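PDB 6DX5: RNA-dependent RNA polymerase from Farallon virus, which probably replicates and transcribes viral RNA as the full-length polymerase, whose N-terminal part, present here, is a viral OTU domain, a deubiquitinating cysteine protease. Local coordinates for residues Y63-A74 against D127-A135; Y78-I86 against V105-D116. All blocks are in the same frame, centred on the assembly; numbering follows the deposited sequence.

Contact 1 of 2, residues Y63-A74 against D127-A135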
loop_
_atom_site.group_PDB
_atom_site.type_symbol
_atom_site.label_atom_id
_atom_site.label_comp_id
_atom_site.label_asym_id
_atom_site.label_seq_id
_atom_site.Cartn_x
_atom_site.Cartn_y
_atom_site.Cartn_z
ATOM N N TYR A 63 -0.726 -16.822 -13.435
ATOM C CA TYR A 63 -0.263 -17.050 -12.079
ATOM C C TYR A 63 -1.397 -16.873 -11.072
ATOM O O TYR A 63 -1.527 -17.672 -10.121
ATOM C CB TYR A 63 0.922 -16.109 -11.754
ATOM C CG TYR A 63 1.384 -16.254 -10.325
ATOM C CD1 TYR A 63 0.872 -15.410 -9.316
ATOM C CD2 TYR A 63 2.242 -17.281 -9.965
ATOM C CE1 TYR A 63 1.239 -15.573 -7.977
ATOM C CE2 TYR A 63 2.616 -17.463 -8.624
ATOM C CZ TYR A 63 2.112 -16.582 -7.641
ATOM O OH TYR A 63 2.476 -16.757 -6.308
ATOM N N ALA A 64 -2.191 -15.802 -11.218
ATOM C CA ALA A 64 -3.276 -15.587 -10.262
ATOM C C ALA A 64 -4.315 -16.719 -10.290
ATOM O O ALA A 64 -4.817 -17.123 -9.239
ATOM C CB ALA A 64 -3.941 -14.251 -10.528
ATOM N N ARG A 65 -4.649 -17.252 -11.475
ATOM C CA ARG A 65 -5.607 -18.359 -11.575
ATOM C C ARG A 65 -5.130 -19.566 -10.775
ATOM O O ARG A 65 -5.922 -20.284 -10.161
ATOM C CB ARG A 65 -5.816 -18.783 -13.033
ATOM C CG ARG A 65 -6.569 -17.784 -13.902
ATOM C CD ARG A 65 -6.978 -18.337 -15.305
ATOM N NE ARG A 65 -7.407 -17.229 -16.165
ATOM C CZ ARG A 65 -6.586 -16.533 -16.964
ATOM N NH1 ARG A 65 -5.296 -16.866 -17.056
ATOM N NH2 ARG A 65 -7.055 -15.518 -17.700
ATOM N N GLN A 66 -3.838 -19.804 -10.780
ATOM C CA GLN A 66 -3.276 -20.987 -10.160
ATOM C C GLN A 66 -2.871 -20.768 -8.699
ATOM O O GLN A 66 -2.805 -21.735 -7.944
ATOM C CB GLN A 66 -2.085 -21.412 -11.021
ATOM C CG GLN A 66 -1.625 -22.778 -10.868
ATOM C CD GLN A 66 -2.760 -23.774 -10.932
ATOM O OE1 GLN A 66 -2.702 -24.784 -10.238
ATOM N NE2 GLN A 66 -3.774 -23.524 -11.788
ATOM N N HIS A 67 -2.605 -19.524 -8.290
ATOM C CA HIS A 67 -2.034 -19.219 -6.982
ATOM C C HIS A 67 -2.794 -18.109 -6.302
ATOM O O HIS A 67 -2.210 -17.222 -5.676
ATOM C CB HIS A 67 -0.562 -18.850 -7.099
ATOM C CG HIS A 67 0.252 -19.902 -7.766
ATOM N ND1 HIS A 67 0.983 -20.836 -7.067
ATOM C CD2 HIS A 67 0.447 -20.176 -9.073
ATOM C CE1 HIS A 67 1.601 -21.636 -7.918
ATOM N NE2 HIS A 67 1.286 -21.265 -9.144
ATOM N N TRP A 68 -4.115 -18.144 -6.424
ATOM C CA TRP A 68 -4.922 -17.024 -5.972
ATOM C C TRP A 68 -4.609 -16.687 -4.523
ATOM O O TRP A 68 -4.505 -15.511 -4.164
ATOM C CB TRP A 68 -6.411 -17.339 -6.178
ATOM C CG TRP A 68 -7.327 -16.203 -5.750
ATOM C CD1 TRP A 68 -8.405 -16.293 -4.904
ATOM C CD2 TRP A 68 -7.240 -14.823 -6.156
ATOM N NE1 TRP A 68 -8.996 -15.060 -4.757
ATOM C CE2 TRP A 68 -8.303 -14.144 -5.520
ATOM C CE3 TRP A 68 -6.376 -14.104 -7.005
ATOM C CZ2 TRP A 68 -8.537 -12.759 -5.699
ATOM C CZ3 TRP A 68 -6.589 -12.705 -7.184
ATOM C CH2 TRP A 68 -7.664 -12.063 -6.532
ATOM N N SER A 69 -4.329 -17.695 -3.704
ATOM C CA SER A 69 -4.165 -17.398 -2.288
ATOM C C SER A 69 -2.829 -16.729 -1.980
ATOM O O SER A 69 -2.651 -16.267 -0.851
ATOM C CB SER A 69 -4.345 -18.675 -1.448
ATOM O OG SER A 69 -3.238 -19.528 -1.622
ATOM N N GLU A 70 -1.899 -16.651 -2.939
ATOM C CA GLU A 70 -0.635 -15.947 -2.750
ATOM C C GLU A 70 -0.677 -14.542 -3.335
ATOM O O GLU A 70 0.294 -13.790 -3.186
ATOM C CB GLU A 70 0.533 -16.748 -3.367
ATOM C CG GLU A 70 0.631 -18.184 -2.857
ATOM C CD GLU A 70 0.616 -18.243 -1.324
ATOM O OE1 GLU A 70 -0.310 -18.909 -0.757
ATOM O OE2 GLU A 70 1.496 -17.586 -0.687
ATOM N N CYS A 71 -1.791 -14.164 -3.965
ATOM C CA CYS A 71 -1.948 -12.838 -4.564
ATOM C C CYS A 71 -2.487 -11.894 -3.502
ATOM O O CYS A 71 -3.637 -11.436 -3.561
ATOM C CB CYS A 71 -2.868 -12.899 -5.774
ATOM S SG CYS A 71 -2.153 -13.987 -6.984
ATOM N N HIS A 72 -1.613 -11.589 -2.524
ATOM C CA HIS A 72 -2.076 -10.936 -1.306
ATOM C C HIS A 72 -2.682 -9.575 -1.591
ATOM O O HIS A 72 -3.734 -9.246 -1.040
ATOM C CB HIS A 72 -0.938 -10.842 -0.307
ATOM C CG HIS A 72 -0.471 -12.181 0.129
ATOM N ND1 HIS A 72 -1.160 -12.934 1.061
ATOM C CD2 HIS A 72 0.557 -12.947 -0.296
ATOM C CE1 HIS A 72 -0.545 -14.091 1.228
ATOM N NE2 HIS A 72 0.504 -14.122 0.419
ATOM N N GLY A 73 -2.044 -8.771 -2.449
ATOM C CA GLY A 73 -2.597 -7.458 -2.751
ATOM C C GLY A 73 -3.978 -7.563 -3.383
ATOM O O GLY A 73 -4.946 -6.983 -2.896
ATOM N N ALA A 74 -4.098 -8.334 -4.470
ATOM C CA ALA A 74 -5.378 -8.359 -5.174
ATOM C C ALA A 74 -6.453 -9.102 -4.373
ATOM O O ALA A 74 -7.607 -8.654 -4.319
ATOM C CB ALA A 74 -5.207 -8.980 -6.562
ATOM N N ASP A 127 -0.475 -4.857 -7.786
ATOM C CA ASP A 127 -1.071 -6.188 -7.591
ATOM C C ASP A 127 -0.417 -7.180 -8.528
ATOM O O ASP A 127 -0.150 -8.319 -8.157
ATOM C CB ASP A 127 -2.573 -6.174 -7.844
ATOM C CG ASP A 127 -3.380 -5.504 -6.722
ATOM O OD1 ASP A 127 -2.835 -5.055 -5.665
ATOM O OD2 ASP A 127 -4.608 -5.431 -6.938
ATOM N N GLU A 128 -0.092 -6.743 -9.731
ATOM C CA GLU A 128 0.542 -7.640 -10.687
ATOM C C GLU A 128 2.068 -7.700 -10.506
ATOM O O GLU A 128 2.654 -8.754 -10.792
ATOM C CB GLU A 128 0.171 -7.243 -12.119
ATOM C CG GLU A 128 -1.324 -7.528 -12.455
ATOM C CD GLU A 128 -2.270 -6.475 -11.884
ATOM O OE1 GLU A 128 -3.450 -6.852 -11.593
ATOM O OE2 GLU A 128 -1.839 -5.279 -11.744
ATOM N N ALA A 129 2.731 -6.630 -10.017
ATOM C CA ALA A 129 4.139 -6.767 -9.614
ATOM C C ALA A 129 4.318 -7.941 -8.640
ATOM O O ALA A 129 5.262 -8.726 -8.757
ATOM C CB ALA A 129 4.658 -5.475 -8.960
ATOM N N GLU A 130 3.434 -8.065 -7.668
ATOM C CA GLU A 130 3.547 -9.159 -6.733
ATOM C C GLU A 130 3.438 -10.505 -7.451
ATOM O O GLU A 130 4.157 -11.466 -7.122
ATOM C CB GLU A 130 2.461 -9.005 -5.676
ATOM C CG GLU A 130 2.297 -10.185 -4.797
ATOM C CD GLU A 130 1.299 -9.957 -3.650
ATOM O OE1 GLU A 130 0.330 -9.148 -3.797
ATOM O OE2 GLU A 130 1.539 -10.582 -2.556
ATOM N N MET A 131 2.524 -10.606 -8.419
ATOM C CA MET A 131 2.306 -11.874 -9.113
ATOM C C MET A 131 3.528 -12.239 -9.935
ATOM O O MET A 131 3.994 -13.387 -9.901
ATOM C CB MET A 131 1.075 -11.737 -10.006
ATOM C CG MET A 131 -0.240 -11.504 -9.163
ATOM S SD MET A 131 -1.599 -11.157 -10.269
ATOM C CE MET A 131 -2.894 -10.585 -9.064
ATOM N N LEU A 132 4.043 -11.252 -10.695
ATOM C CA LEU A 132 5.174 -11.474 -11.573
ATOM C C LEU A 132 6.400 -11.882 -10.774
ATOM O O LEU A 132 7.159 -12.748 -11.208
ATOM C CB LEU A 132 5.461 -10.186 -12.337
ATOM C CG LEU A 132 4.393 -9.876 -13.383
ATOM C CD1 LEU A 132 4.657 -8.442 -13.964
ATOM C CD2 LEU A 132 4.538 -10.977 -14.470
ATOM N N ALA A 133 6.617 -11.250 -9.606
ATOM C CA ALA A 133 7.787 -11.568 -8.801
ATOM C C ALA A 133 7.762 -13.034 -8.372
ATOM O O ALA A 133 8.774 -13.741 -8.492
ATOM C CB ALA A 133 7.851 -10.659 -7.569
ATOM N N SER A 134 6.592 -13.522 -7.937
ATOM C CA SER A 134 6.470 -14.925 -7.565
ATOM C C SER A 134 6.444 -15.817 -8.796
ATOM O O SER A 134 7.087 -16.871 -8.818
ATOM C CB SER A 134 5.210 -15.143 -6.729
ATOM O OG SER A 134 5.279 -14.400 -5.525
ATOM N N ALA A 135 5.663 -15.443 -9.819
ATOM C CA ALA A 135 5.570 -16.311 -10.997
ATOM C C ALA A 135 6.946 -16.546 -11.596
ATOM O O ALA A 135 7.277 -17.666 -11.964
ATOM C CB ALA A 135 4.658 -15.683 -12.066
HETATM O O HOH W 1 -1.412 -9.476 -5.635
#

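Contact 2 of 2, residues Y78-I86 against V105-D116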
loop_
_atom_site.group_PDB
_atom_site.type_symbol
_atom_site.label_atom_id
_atom_site.label_comp_id
_atom_site.label_asym_id
_atom_site.label_seq_id
_atom_site.Cartn_x
_atom_site.Cartn_y
_atom_site.Cartn_z
ATOM N N TYR A 78 -10.528 -8.347 -3.840
ATOM C CA TYR A 78 -11.600 -9.054 -4.545
ATOM C C TYR A 78 -12.287 -10.136 -3.716
ATOM O O TYR A 78 -13.476 -10.403 -3.943
ATOM C CB TYR A 78 -11.058 -9.609 -5.856
ATOM C CG TYR A 78 -10.783 -8.468 -6.791
ATOM C CD1 TYR A 78 -9.536 -7.830 -6.807
ATOM C CD2 TYR A 78 -11.787 -7.982 -7.622
ATOM C CE1 TYR A 78 -9.288 -6.751 -7.648
ATOM C CE2 TYR A 78 -11.551 -6.902 -8.474
ATOM C CZ TYR A 78 -10.300 -6.300 -8.482
ATOM O OH TYR A 78 -10.078 -5.236 -9.319
ATOM N N ASN A 79 -11.582 -10.781 -2.774
ATOM C CA ASN A 79 -12.245 -11.722 -1.858
ATOM C C ASN A 79 -13.197 -11.004 -0.923
ATOM O O ASN A 79 -14.236 -11.568 -0.531
ATOM C CB ASN A 79 -11.226 -12.491 -1.016
ATOM C CG ASN A 79 -10.461 -13.542 -1.822
ATOM O OD1 ASN A 79 -10.827 -13.888 -2.968
ATOM N ND2 ASN A 79 -9.413 -14.082 -1.211
ATOM N N TYR A 80 -12.859 -9.772 -0.517
ATOM C CA TYR A 80 -13.815 -9.030 0.281
ATOM C C TYR A 80 -15.030 -8.648 -0.553
ATOM O O TYR A 80 -16.166 -8.739 -0.071
ATOM C CB TYR A 80 -13.174 -7.803 0.932
ATOM C CG TYR A 80 -14.157 -7.197 1.907
ATOM C CD1 TYR A 80 -14.483 -7.870 3.080
ATOM C CD2 TYR A 80 -14.793 -5.992 1.649
ATOM C CE1 TYR A 80 -15.411 -7.342 3.978
ATOM C CE2 TYR A 80 -15.711 -5.460 2.537
ATOM C CZ TYR A 80 -16.020 -6.132 3.699
ATOM O OH TYR A 80 -16.955 -5.607 4.591
ATOM N N ARG A 81 -14.821 -8.265 -1.823
ATOM C CA ARG A 81 -15.975 -7.886 -2.639
ATOM C C ARG A 81 -16.859 -9.078 -2.953
ATOM O O ARG A 81 -18.085 -8.934 -3.030
ATOM C CB ARG A 81 -15.542 -7.232 -3.928
ATOM C CG ARG A 81 -14.695 -6.042 -3.686
ATOM C CD ARG A 81 -14.660 -5.239 -4.895
ATOM N NE ARG A 81 -13.726 -4.167 -4.707
ATOM C CZ ARG A 81 -13.339 -3.363 -5.672
ATOM N NH1 ARG A 81 -13.825 -3.555 -6.887
ATOM N NH2 ARG A 81 -12.484 -2.379 -5.414
ATOM N N ALA A 82 -16.252 -10.250 -3.184
ATOM C CA ALA A 82 -17.033 -11.460 -3.382
ATOM C C ALA A 82 -17.911 -11.755 -2.175
ATOM O O ALA A 82 -19.102 -12.037 -2.325
ATOM C CB ALA A 82 -16.109 -12.635 -3.668
ATOM N N GLU A 83 -17.348 -11.691 -0.966
ATOM C CA GLU A 83 -18.121 -12.073 0.211
ATOM C C GLU A 83 -19.231 -11.080 0.544
ATOM O O GLU A 83 -20.155 -11.443 1.272
ATOM C CB GLU A 83 -17.212 -12.269 1.427
ATOM C CG GLU A 83 -17.084 -11.082 2.331
ATOM C CD GLU A 83 -16.627 -11.484 3.718
ATOM O OE1 GLU A 83 -16.977 -10.784 4.709
ATOM O OE2 GLU A 83 -15.926 -12.517 3.812
ATOM N N ASN A 84 -19.175 -9.847 0.032
ATOM C CA ASN A 84 -20.302 -8.929 0.152
ATOM C C ASN A 84 -21.277 -9.035 -1.005
ATOM O O ASN A 84 -22.441 -8.666 -0.844
ATOM C CB ASN A 84 -19.816 -7.485 0.289
ATOM C CG ASN A 84 -19.392 -7.176 1.685
ATOM O OD1 ASN A 84 -19.730 -6.128 2.228
ATOM N ND2 ASN A 84 -18.668 -8.110 2.308
ATOM N N GLU A 85 -20.839 -9.539 -2.156
ATOM C CA GLU A 85 -21.790 -9.918 -3.194
ATOM C C GLU A 85 -22.687 -11.064 -2.723
ATOM O O GLU A 85 -23.902 -11.075 -2.990
ATOM C CB GLU A 85 -21.025 -10.309 -4.454
ATOM C CG GLU A 85 -21.654 -9.870 -5.755
ATOM C CD GLU A 85 -20.743 -10.177 -6.941
ATOM O OE1 GLU A 85 -20.337 -11.353 -7.100
ATOM O OE2 GLU A 85 -20.401 -9.231 -7.689
ATOM N N ILE A 86 -22.105 -12.021 -1.987
ATOM C CA ILE A 86 -22.816 -13.236 -1.597
ATOM C C ILE A 86 -23.897 -12.926 -0.562
ATOM O O ILE A 86 -25.013 -13.458 -0.636
ATOM C CB ILE A 86 -21.800 -14.290 -1.110
ATOM C CG1 ILE A 86 -21.012 -14.826 -2.309
ATOM C CG2 ILE A 86 -22.499 -15.427 -0.421
ATOM C CD1 ILE A 86 -19.682 -15.523 -1.999
ATOM N N VAL A 105 -16.142 -18.205 -1.386
ATOM C CA VAL A 105 -15.800 -16.792 -1.415
ATOM C C VAL A 105 -14.564 -16.559 -2.269
ATOM O O VAL A 105 -14.577 -15.742 -3.195
ATOM C CB VAL A 105 -15.596 -16.265 0.013
ATOM C CG1 VAL A 105 -14.838 -14.933 -0.019
ATOM C CG2 VAL A 105 -16.938 -16.076 0.674
ATOM N N THR A 106 -13.481 -17.276 -1.972
ATOM C CA THR A 106 -12.235 -17.007 -2.669
ATOM C C THR A 106 -12.321 -17.396 -4.139
ATOM O O THR A 106 -11.722 -16.731 -4.976
ATOM C CB THR A 106 -11.071 -17.706 -1.971
ATOM O OG1 THR A 106 -11.244 -19.124 -2.056
ATOM C CG2 THR A 106 -11.023 -17.300 -0.518
ATOM N N ARG A 107 -13.101 -18.414 -4.493
ATOM C CA ARG A 107 -13.313 -18.691 -5.908
ATOM C C ARG A 107 -14.036 -17.539 -6.599
ATOM O O ARG A 107 -13.675 -17.134 -7.712
ATOM C CB ARG A 107 -14.113 -19.978 -6.072
ATOM C CG ARG A 107 -14.011 -20.525 -7.451
ATOM C CD ARG A 107 -14.456 -21.942 -7.429
ATOM N NE ARG A 107 -13.941 -22.620 -6.235
ATOM C CZ ARG A 107 -14.631 -23.503 -5.533
ATOM N NH1 ARG A 107 -15.881 -23.796 -5.903
ATOM N NH2 ARG A 107 -14.093 -24.075 -4.457
ATOM N N ARG A 108 -15.079 -17.014 -5.965
ATOM C CA ARG A 108 -15.726 -15.818 -6.494
ATOM C C ARG A 108 -14.761 -14.639 -6.571
ATOM O O ARG A 108 -14.832 -13.840 -7.515
ATOM C CB ARG A 108 -16.938 -15.447 -5.631
ATOM C CG ARG A 108 -17.785 -14.411 -6.292
ATOM C CD ARG A 108 -18.520 -15.122 -7.359
ATOM N NE ARG A 108 -19.833 -14.514 -7.566
ATOM C CZ ARG A 108 -20.881 -14.651 -6.752
ATOM N NH1 ARG A 108 -20.786 -15.399 -5.639
ATOM N NH2 ARG A 108 -22.026 -14.034 -7.051
ATOM N N GLY A 109 -13.874 -14.487 -5.573
ATOM C CA GLY A 109 -12.968 -13.336 -5.561
ATOM C C GLY A 109 -12.044 -13.354 -6.758
ATOM O O GLY A 109 -11.843 -12.339 -7.432
ATOM N N LEU A 110 -11.490 -14.520 -7.062
ATOM C CA LEU A 110 -10.630 -14.639 -8.231
ATOM C C LEU A 110 -11.390 -14.322 -9.508
ATOM O O LEU A 110 -10.874 -13.606 -10.371
ATOM C CB LEU A 110 -10.022 -16.036 -8.280
ATOM C CG LEU A 110 -9.385 -16.367 -9.618
ATOM C CD1 LEU A 110 -8.138 -15.516 -9.787
ATOM C CD2 LEU A 110 -9.064 -17.894 -9.673
ATOM N N ASP A 111 -12.624 -14.831 -9.641
ATOM C CA ASP A 111 -13.413 -14.527 -10.840
ATOM C C ASP A 111 -13.703 -13.022 -10.977
ATOM O O ASP A 111 -13.680 -12.488 -12.094
ATOM C CB ASP A 111 -14.719 -15.329 -10.866
ATOM C CG ASP A 111 -14.491 -16.861 -10.915
ATOM O OD1 ASP A 111 -15.328 -17.586 -10.327
ATOM O OD2 ASP A 111 -13.492 -17.349 -11.513
ATOM N N LEU A 112 -13.981 -12.324 -9.860
ATOM C CA LEU A 112 -14.143 -10.881 -9.940
ATOM C C LEU A 112 -12.845 -10.209 -10.398
ATOM O O LEU A 112 -12.869 -9.314 -11.251
ATOM C CB LEU A 112 -14.596 -10.315 -8.599
ATOM C CG LEU A 112 -16.003 -10.755 -8.122
ATOM C CD1 LEU A 112 -16.254 -10.311 -6.686
ATOM C CD2 LEU A 112 -17.105 -10.260 -9.030
ATOM N N TYR A 113 -11.704 -10.630 -9.844
ATOM C CA TYR A 113 -10.427 -10.063 -10.263
ATOM C C TYR A 113 -10.232 -10.240 -11.761
ATOM O O TYR A 113 -9.916 -9.281 -12.469
ATOM C CB TYR A 113 -9.257 -10.697 -9.488
ATOM C CG TYR A 113 -7.900 -10.356 -10.095
ATOM C CD1 TYR A 113 -7.357 -9.079 -9.960
ATOM C CD2 TYR A 113 -7.188 -11.291 -10.830
ATOM C CE1 TYR A 113 -6.153 -8.747 -10.547
ATOM C CE2 TYR A 113 -5.971 -10.966 -11.421
ATOM C CZ TYR A 113 -5.465 -9.699 -11.249
ATOM O OH TYR A 113 -4.270 -9.367 -11.826
ATOM N N LEU A 114 -10.400 -11.470 -12.261
ATOM C CA LEU A 114 -10.209 -11.736 -13.681
ATOM C C LEU A 114 -11.169 -10.917 -14.544
ATOM O O LEU A 114 -10.796 -10.471 -15.636
ATOM C CB LEU A 114 -10.396 -13.235 -13.966
ATOM C CG LEU A 114 -9.330 -14.064 -13.277
ATOM C CD1 LEU A 114 -9.582 -15.513 -13.466
ATOM C CD2 LEU A 114 -7.973 -13.617 -13.870
ATOM N N GLU A 115 -12.413 -10.716 -14.092
ATOM C CA GLU A 115 -13.347 -9.899 -14.877
ATOM C C GLU A 115 -12.816 -8.482 -15.093
ATOM O O GLU A 115 -12.950 -7.928 -16.194
ATOM C CB GLU A 115 -14.728 -9.843 -14.216
ATOM C CG GLU A 115 -15.580 -11.082 -14.498
ATOM C CD GLU A 115 -16.937 -11.084 -13.780
ATOM O OE1 GLU A 115 -17.502 -9.992 -13.529
ATOM O OE2 GLU A 115 -17.429 -12.192 -13.471
ATOM N N ASP A 116 -12.212 -7.876 -14.061
ATOM C CA ASP A 116 -11.598 -6.566 -14.257
ATOM C C ASP A 116 -10.306 -6.691 -15.035
ATOM O O ASP A 116 -10.075 -5.946 -16.004
ATOM C CB ASP A 116 -11.317 -5.870 -12.924
ATOM C CG ASP A 116 -12.578 -5.323 -12.251
ATOM O OD1 ASP A 116 -13.681 -5.290 -12.871
ATOM O OD2 ASP A 116 -12.444 -4.929 -11.069
#

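Contact 1 of 2, residues Y63-A74 against D127-A135
Glu130 extends from helix 126-136 to the first turn of helix 72-86, where its OE1 accepts the N-H of Gly73 at 2.8 Å from Gly73 N. The bond is nearly straight, 164° at the hydrogen, and uses the lone pair on the side of the other carboxylate oxygen. This is a worked example of an acidic side chain from one segment meeting the N-terminal end of a helix in another, a setting that probably favours its negative charge. OE1 also takes a second bond, from a water 2.6 Å away that accepts from Ala74 N and donates to Asp127 O. The outstretched chain, with CG opposite the backbone N (chi1 169°), brings OE2 to the edge of the His72 imidazole and into its plane, 3.4 Å from His72 CD2.

Farther along, Met131 threads an apolar seam. Its CB lies 3.7 Å from Tyr63 CD1, its CG meets the sulfur SG of Cys71, the N-cap residue, and its CE packs on Ala74 CB; SD rests on Ala64. Tyr63, its chi1 of 177° swinging the ring away from its own backbone N, lays one face against the helix backbone, with Met131 O and Ala135 N above the rim. His67 CB covers the opposite face, Ala135 CB sits 3.6 Å from Tyr63 CD2, and the hydroxyl reaches Ser134 CB.

Asp127, beside Gly73 and Ala74, hydrogen-bonds a bound dithiothreitol through OD2. Met131 and Ala64 also touch Tyr113 of helix 103-117, while His72 meets Tyr80 of the second subunit edge-to-face. Helix 126-136 in turn packs Leu132 on Phe38 and Phe42 of helix 37-47, and Ala129 and Ala133 on Phe157 of strand 151-157.

Contact 2 of 2, residues Y78-I86 against V105-D116
A steeply crossed helix pair of the OTU-like cysteine protease domain is formed here by helices 72-86 and 103-117, with Tyr78, Ala82 and Leu112 each fitting as a knob into a hole of the partner. The axes of the two short segments pass 7.4 Å apart at 114°. Gly109, which has no side chain, lies where the backbones draw close, its CA 4.1 Å from the CA of Asn79.

Tyr78 fills the hole among Gly109, Leu112, Tyr113 and Asp116. With CG opposite the carbonyl carbon (chi1 -70°), its ring covers Tyr113 CA, which stands 3.8 Å from the ring centroid as a CH-pi contact. The same ring receives the edge of the Tyr113 ring in a T-shaped pair, planes 74° apart. At its far end the phenol OH donates to Asp116 OD2, 3.0 Å from Tyr78 OH; the oxygen lies in the ring plane and uses the lone pair turned away from its partner oxygen. This bond helps hold in place a ring that lines the pocket of a bound dithiothreitol.

Midway along the helix pair, Ala82 meshes in the same way, its CB 3.5 Å from Gly109 N in a hole lined also by Val105, Arg108 and Leu112. Leu112 answers from the other helix, its CD1 against Ala82 N and CA, in a hole among Tyr78, Arg81, Ala82 and Glu85. Asn79 turns OD1 toward the CA atoms of Thr106 and Gly109, and OD1 accepts a hydrogen bond from Trp68 NE1.

Toward the outer end, Glu85 OE1 lies over the face of the Arg108 guanidinium, 3.2 Å from Arg108 NH2, a purely electrostatic salt bridge. Ile86 runs past that guanidinium the opposite way, its CD1 3.9 Å from Val105 CG2, and Leu8 of the second subunit packs on Tyr80, Arg81 and Asn84.

The two contacts lie about 15 Å apart, centre to centre, on the same side of the chain's centre and within the same OTU-like protease domain. Along the chain, contact 2 is enclosed by contact 1: segment 63-74 comes first, then 78-86, 105-116 and 127-135. Helix 72-86 serves both, starting in contact 1 and carrying on into contact 2, while helices 103-117 and 126-136 follow one another. A probable hydrogen bond joins them directly, Tyr113 OH to Glu128 OE1 at 2.7 Å, and Trp68 of segment 63-74 reaches into contact 2 as well. Tyr78 and Asp127, one from each contact, line the same dithiothreitol pocket, so both contacts border one pocket, completed by Tyr122 and Trp123.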